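Local atomic coordinates of sulfur oxidation protein soxB (Thermus thermophilus, PDB entry 2WDD), a protein that probably hydrolyses the sulfur-sulfur bond of cysteine S-thiosulfonate in the Sox sulfur oxidation pathway, as a thiosulfohydrolase with two manganese ions. Residues A[21-26]-A[112-117]; A[245-250]-A[277-282]. One frame throughout, in Å; residues are numbered along the deposited sequence.

Contact 1: residues A[21-26]-A[112-117]; sequences YDLPPY and RDQKAR
Gln114 and Tyr21 make the tight half of this contact: the amide NE2 gives a hydrogen bond of 3.0 Å to Tyr21 O, meeting it on a lone pair, with an N-H...O angle of 162°. Gln114 is buried, and a bend at chi2 (-68°) places CD so that the amide can face the loop. NE2 also donates to Asp113 OD2 at 2.9 Å, while OE1 accepts from Arg314 NH1 on strand 311-320. Here the loop that leads into strand 29-34 is tied to helix 104-120, which lies in the crossover from that strand to its parallel neighbour 124-129. A leucine in place of Gln114 would probably leave Tyr21 O without this donor and Arg314 without its acceptor. Within the helix, a salt bridge from Arg117 NE to Asp113 OD2 at 2.7 Å holds Arg117, and Tyr21 O sits over the centre of the Arg117 guanidinium, 3.4 Å above its plane. Toward solvent the grip is looser. Arg117 NH1 forms a salt bridge with OD1 of the exposed Asp22 at 2.8 Å, but as a weak hydrogen bond, bent to 125° at the hydrogen, and both residues have a second conformer. A water bound to Leu23 O receives a further weak bond from Arg117 NH1.

Contact 2: residues A[245-250]-A[277-282]; sequences EAVDKA and RGIDLI
Asp248 and Arg277 join a crossover helix to the loop after it: helix 240-252, which carries Asp248, makes the beta-alpha-beta crossover from strand 210-217 to strand 257-262, and Arg277 lies in the loop that leads into the next parallel strand, 281-284. The carboxylate and guanidinium face each other two on two, their planes 20° apart. Arg277 NH1 gives the better bond, 3.0 Å to the syn lone pair of Asp248 OD2 at 152°; NH2 to OD1, at 3.4 Å, is weak. Asp248 CG stands beside its backbone N (chi1 -70°), which places the carboxylate carbon facing the guanidinium. Gln244, one helical turn before Asp248, serves both sides, accepting from Arg277 N through OE1 and giving a weak bond from NE2 to Asp248 OD1. Arg251 NH2 satisfies Gly278 O and also forms a salt bridge with Asp280 OD2, which accepts from Val258 N as well. The bond from CA to CB of Val247 points toward the loop, with CG1 3.5 Å from Arg277 O and 3.7 Å from Gly278 O. The glycine leaves room for it: a CB on residue 278 would lie 3.0 Å from Val247 CG1. The other methyl, Val247 CG2, rests against Ile279 CG1 at 3.9 Å.

How the contacts relate
Contact 1 closes before contact 2 opens along the chain, and each belongs to a different one of two six-stranded sheets. Their centres lie 28 Å apart and their nearest atoms about 11 Å apart, without touching. Strand 323-333 links their surroundings: Gln114 touches Leu332, while Asp280 and Leu281 touch Ile324. Helices 104-120 and 240-252 each lead into a parallel strand, consistent with the layered metallophosphoesterase-like core of this family. The strands concerned also serve the metal centre, since Asp36, Asp132, His263, His286 and His288, all manganese ligands, come just after strands 29-34, 124-129, 257-262 and 281-284. Both contacts are structural packing away from that site.

Contact 1: residues A[21-26]-A[112-117]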
loop_
_atom_site.group_PDB
_atom_site.type_symbol
_atom_site.label_atom_id
_atom_site.label_comp_id
_atom_site.label_asym_id
_atom_site.label_seq_id
_atom_site.Cartn_x
_atom_site.Cartn_y
_atom_site.Cartn_z
ATOM N N TYR A 21 -15.503 12.651 14.263
ATOM C CA TYR A 21 -15.468 13.660 13.211
ATOM C C TYR A 21 -15.715 15.122 13.591
ATOM O O TYR A 21 -15.342 16.024 12.841
ATOM C CB TYR A 21 -16.412 13.244 12.084
ATOM C CG TYR A 21 -16.330 11.771 11.746
ATOM C CD1 TYR A 21 -15.138 11.209 11.306
ATOM C CD2 TYR A 21 -17.440 10.943 11.866
ATOM C CE1 TYR A 21 -15.052 9.869 10.999
ATOM C CE2 TYR A 21 -17.366 9.598 11.559
ATOM C CZ TYR A 21 -16.165 9.069 11.124
ATOM O OH TYR A 21 -16.078 7.736 10.799
ATOM N N ASP A 22 -16.350 15.358 14.736
ATOM C CA ASP A 22 -16.654 16.721 15.172
ATOM C C ASP A 22 -15.465 17.377 15.865
ATOM O O ASP A 22 -15.395 17.422 17.093
ATOM C CB ASP A 22 -17.878 16.737 16.092
ATOM C CG ASP A 22 -18.367 18.145 16.388
ATOM O OD1 ASP A 22 -18.162 19.039 15.542
ATOM O OD2 ASP A 22 -18.959 18.356 17.467
ATOM N N LEU A 23 -14.537 17.895 15.067
ATOM C CA LEU A 23 -13.336 18.540 15.584
ATOM C C LEU A 23 -13.434 20.059 15.591
ATOM O O LEU A 23 -13.927 20.664 14.645
ATOM C CB LEU A 23 -12.126 18.135 14.735
ATOM C CG LEU A 23 -11.597 16.706 14.846
ATOM C CD1 LEU A 23 -10.727 16.395 13.631
ATOM C CD2 LEU A 23 -10.794 16.538 16.127
ATOM N N PRO A 24 -12.902 20.697 16.642
ATOM C CA PRO A 24 -12.907 22.162 16.703
ATOM C C PRO A 24 -11.865 22.714 15.738
ATOM O O PRO A 24 -10.983 21.984 15.279
ATOM C CB PRO A 24 -12.494 22.453 18.151
ATOM C CG PRO A 24 -11.778 21.234 18.607
ATOM C CD PRO A 24 -12.422 20.086 17.893
ATOM N N PRO A 25 -11.952 24.012 15.414
ATOM C CA PRO A 25 -10.982 24.608 14.487
ATOM C C PRO A 25 -9.574 24.604 15.075
ATOM O O PRO A 25 -9.401 24.601 16.292
ATOM C CB PRO A 25 -11.476 26.057 14.340
ATOM C CG PRO A 25 -12.911 26.026 14.762
ATOM C CD PRO A 25 -12.995 24.968 15.820
ATOM N N TYR A 26 -8.572 24.605 14.201
ATOM C CA TYR A 26 -7.179 24.659 14.618
ATOM C C TYR A 26 -6.299 25.102 13.460
ATOM O O TYR A 26 -6.325 24.500 12.389
ATOM C CB TYR A 26 -6.685 23.298 15.125
ATOM C CG TYR A 26 -5.261 23.335 15.657
ATOM C CD1 TYR A 26 -5.009 23.458 17.020
ATOM C CD2 TYR A 26 -4.170 23.292 14.794
ATOM C CE1 TYR A 26 -3.712 23.522 17.509
ATOM C CE2 TYR A 26 -2.867 23.350 15.276
ATOM C CZ TYR A 26 -2.645 23.458 16.631
ATOM O OH TYR A 26 -1.357 23.498 17.119
ATOM N N ARG A 112 -15.716 15.721 2.272
ATOM C CA ARG A 112 -16.609 16.867 2.110
ATOM C C ARG A 112 -17.033 17.436 3.456
ATOM O O ARG A 112 -17.092 18.651 3.636
ATOM C CB ARG A 112 -17.831 16.477 1.279
ATOM C CG ARG A 112 -17.520 16.373 -0.192
ATOM C CD ARG A 112 -18.716 15.918 -0.980
ATOM N NE ARG A 112 -18.386 15.783 -2.393
ATOM C CZ ARG A 112 -19.136 15.136 -3.277
ATOM N NH1 ARG A 112 -20.269 14.569 -2.891
ATOM N NH2 ARG A 112 -18.752 15.059 -4.541
ATOM N N ASP A 113 -17.325 16.552 4.398
ATOM C CA ASP A 113 -17.730 16.975 5.736
ATOM C C ASP A 113 -16.634 17.847 6.339
ATOM O O ASP A 113 -16.878 18.969 6.785
ATOM C CB ASP A 113 -17.972 15.750 6.621
ATOM C CG ASP A 113 -18.291 16.117 8.059
ATOM O OD1 ASP A 113 -19.455 16.479 8.328
ATOM O OD2 ASP A 113 -17.405 15.977 8.928
ATOM N N GLN A 114 -15.409 17.340 6.308
ATOM C CA GLN A 114 -14.290 18.057 6.891
ATOM C C GLN A 114 -13.948 19.350 6.176
ATOM O O GLN A 114 -13.666 20.369 6.815
ATOM C CB GLN A 114 -13.075 17.134 6.998
ATOM C CG GLN A 114 -13.352 15.934 7.886
ATOM C CD GLN A 114 -13.518 16.332 9.339
ATOM O OE1 GLN A 114 -12.611 16.910 9.930
ATOM N NE2 GLN A 114 -14.659 15.984 9.936
ATOM N N LYS A 115 -13.971 19.318 4.851
ATOM C CA LYS A 115 -13.656 20.514 4.082
ATOM C C LYS A 115 -14.686 21.610 4.346
ATOM O O LYS A 115 -14.326 22.775 4.494
ATOM C CB LYS A 115 -13.588 20.204 2.583
ATOM C CG LYS A 115 -13.001 21.342 1.758
ATOM C CD LYS A 115 -12.644 20.889 0.351
ATOM C CE LYS A 115 -12.331 22.080 -0.541
ATOM N NZ LYS A 115 -12.169 21.671 -1.963
ATOM N N ALA A 116 -15.961 21.232 4.407
ATOM C CA ALA A 116 -17.032 22.202 4.659
ATOM C C ALA A 116 -16.836 22.831 6.033
ATOM O O ALA A 116 -16.965 24.043 6.206
ATOM C CB ALA A 116 -18.393 21.523 4.575
ATOM N N ARG A 117 -16.527 21.985 7.009
ATOM C CA ARG A 117 -16.299 22.449 8.371
ATOM C C ARG A 117 -15.184 23.486 8.390
ATOM O O ARG A 117 -15.336 24.554 8.988
ATOM C CB ARG A 117 -15.931 21.283 9.290
ATOM C CG ARG A 117 -17.084 20.359 9.638
ATOM C CD ARG A 117 -16.589 19.185 10.468
ATOM N NE ARG A 117 -17.564 18.103 10.543
ATOM C CZ ARG A 117 -18.162 17.716 11.666
ATOM N NH1 ARG A 117 -17.887 18.331 12.808
ATOM N NH2 ARG A 117 -19.034 16.718 11.647
HETATM O O HOH W 1 -16.521 21.249 13.556
#

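Contact 2: residues A[245-250]-A[277-282]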
loop_
_atom_site.group_PDB
_atom_site.type_symbol
_atom_site.label_atom_id
_atom_site.label_comp_id
_atom_site.label_asym_id
_atom_site.label_seq_id
_atom_site.Cartn_x
_atom_site.Cartn_y
_atom_site.Cartn_z
ATOM N N GLU A 245 17.036 21.454 -4.075
ATOM C CA GLU A 245 16.884 22.667 -4.858
ATOM C C GLU A 245 15.413 23.050 -5.023
ATOM O O GLU A 245 15.062 24.228 -5.027
ATOM C CB GLU A 245 17.617 22.527 -6.194
ATOM C CG GLU A 245 19.098 22.206 -5.991
ATOM C CD GLU A 245 19.898 22.164 -7.279
ATOM O OE1 GLU A 245 19.321 22.407 -8.358
ATOM O OE2 GLU A 245 21.116 21.887 -7.204
ATOM N N ALA A 246 14.544 22.045 -5.103
ATOM C CA ALA A 246 13.116 22.305 -5.222
ATOM C C ALA A 246 12.599 22.945 -3.928
ATOM O O ALA A 246 11.819 23.899 -3.955
ATOM C CB ALA A 246 12.359 21.010 -5.527
ATOM N N VAL A 247 13.017 22.394 -2.794
ATOM C CA VAL A 247 12.614 22.928 -1.499
ATOM C C VAL A 247 13.117 24.366 -1.356
ATOM O O VAL A 247 12.357 25.260 -0.982
ATOM C CB VAL A 247 13.119 22.048 -0.351
ATOM C CG1 VAL A 247 12.953 22.770 0.998
ATOM C CG2 VAL A 247 12.408 20.697 -0.352
ATOM N N ASP A 248 14.387 24.576 -1.697
ATOM C CA ASP A 248 14.995 25.906 -1.634
ATOM C C ASP A 248 14.280 26.888 -2.564
ATOM O O ASP A 248 14.010 28.038 -2.189
ATOM C CB ASP A 248 16.487 25.836 -1.982
ATOM C CG ASP A 248 17.314 25.148 -0.895
ATOM O OD1 ASP A 248 16.826 25.033 0.249
ATOM O OD2 ASP A 248 18.462 24.738 -1.180
ATOM N N LYS A 249 13.972 26.438 -3.776
ATOM C CA LYS A 249 13.303 27.295 -4.746
ATOM C C LYS A 249 11.927 27.732 -4.260
ATOM O O LYS A 249 11.567 28.905 -4.364
ATOM C CB LYS A 249 13.212 26.608 -6.111
ATOM C CG LYS A 249 12.657 27.496 -7.218
ATOM C CD LYS A 249 12.609 26.754 -8.547
ATOM C CE LYS A 249 11.808 27.528 -9.583
ATOM N NZ LYS A 249 11.738 26.804 -10.883
ATOM N N ALA A 250 11.157 26.798 -3.709
ATOM C CA ALA A 250 9.839 27.136 -3.191
ATOM C C ALA A 250 9.974 28.241 -2.140
ATOM O O ALA A 250 9.165 29.165 -2.090
ATOM C CB ALA A 250 9.173 25.901 -2.581
ATOM N N ARG A 277 17.286 19.835 4.030
ATOM C CA ARG A 277 16.966 20.985 4.875
ATOM C C ARG A 277 15.660 21.600 4.402
ATOM O O ARG A 277 15.457 21.771 3.203
ATOM C CB ARG A 277 18.014 22.101 4.703
ATOM C CG ARG A 277 19.442 21.783 5.067
ATOM C CD ARG A 277 20.333 22.973 4.687
ATOM N NE ARG A 277 20.565 23.057 3.245
ATOM C CZ ARG A 277 19.890 23.848 2.413
ATOM N NH1 ARG A 277 20.178 23.847 1.121
ATOM N NH2 ARG A 277 18.925 24.637 2.864
ATOM N N GLY A 278 14.811 22.025 5.330
ATOM C CA GLY A 278 13.627 22.772 4.959
ATOM C C GLY A 278 12.311 22.065 4.711
ATOM O O GLY A 278 11.349 22.708 4.284
ATOM N N ILE A 279 12.253 20.759 4.956
ATOM C CA ILE A 279 10.983 20.055 4.802
ATOM C C ILE A 279 10.336 20.071 6.183
ATOM O O ILE A 279 10.896 19.533 7.134
ATOM C CB ILE A 279 11.148 18.611 4.303
ATOM C CG1 ILE A 279 11.816 18.600 2.922
ATOM C CG2 ILE A 279 9.790 17.948 4.246
ATOM C CD1 ILE A 279 11.995 17.208 2.342
ATOM N N ASP A 280 9.176 20.703 6.292
ATOM C CA ASP A 280 8.502 20.829 7.577
ATOM C C ASP A 280 7.587 19.664 7.910
ATOM O O ASP A 280 7.440 19.290 9.070
ATOM C CB ASP A 280 7.735 22.145 7.643
ATOM C CG ASP A 280 8.633 23.341 7.390
ATOM O OD1 ASP A 280 9.693 23.430 8.056
ATOM O OD2 ASP A 280 8.341 24.117 6.452
ATOM N N LEU A 281 6.972 19.092 6.883
ATOM C CA LEU A 281 6.051 17.994 7.078
ATOM C C LEU A 281 6.162 17.077 5.873
ATOM O O LEU A 281 6.308 17.554 4.747
ATOM C CB LEU A 281 4.624 18.539 7.138
ATOM C CG LEU A 281 3.462 17.538 7.125
ATOM C CD1 LEU A 281 3.490 16.694 8.396
ATOM C CD2 LEU A 281 2.109 18.256 6.980
ATOM N N ILE A 282 6.083 15.772 6.115
ATOM C CA ILE A 282 6.075 14.777 5.036
ATOM C C ILE A 282 4.800 13.967 5.222
ATOM O O ILE A 282 4.542 13.477 6.329
ATOM C CB ILE A 282 7.298 13.817 5.052
ATOM C CG1 ILE A 282 8.599 14.588 4.818
ATOM C CG2 ILE A 282 7.148 12.754 3.938
ATOM C CD1 ILE A 282 9.860 13.778 5.059
#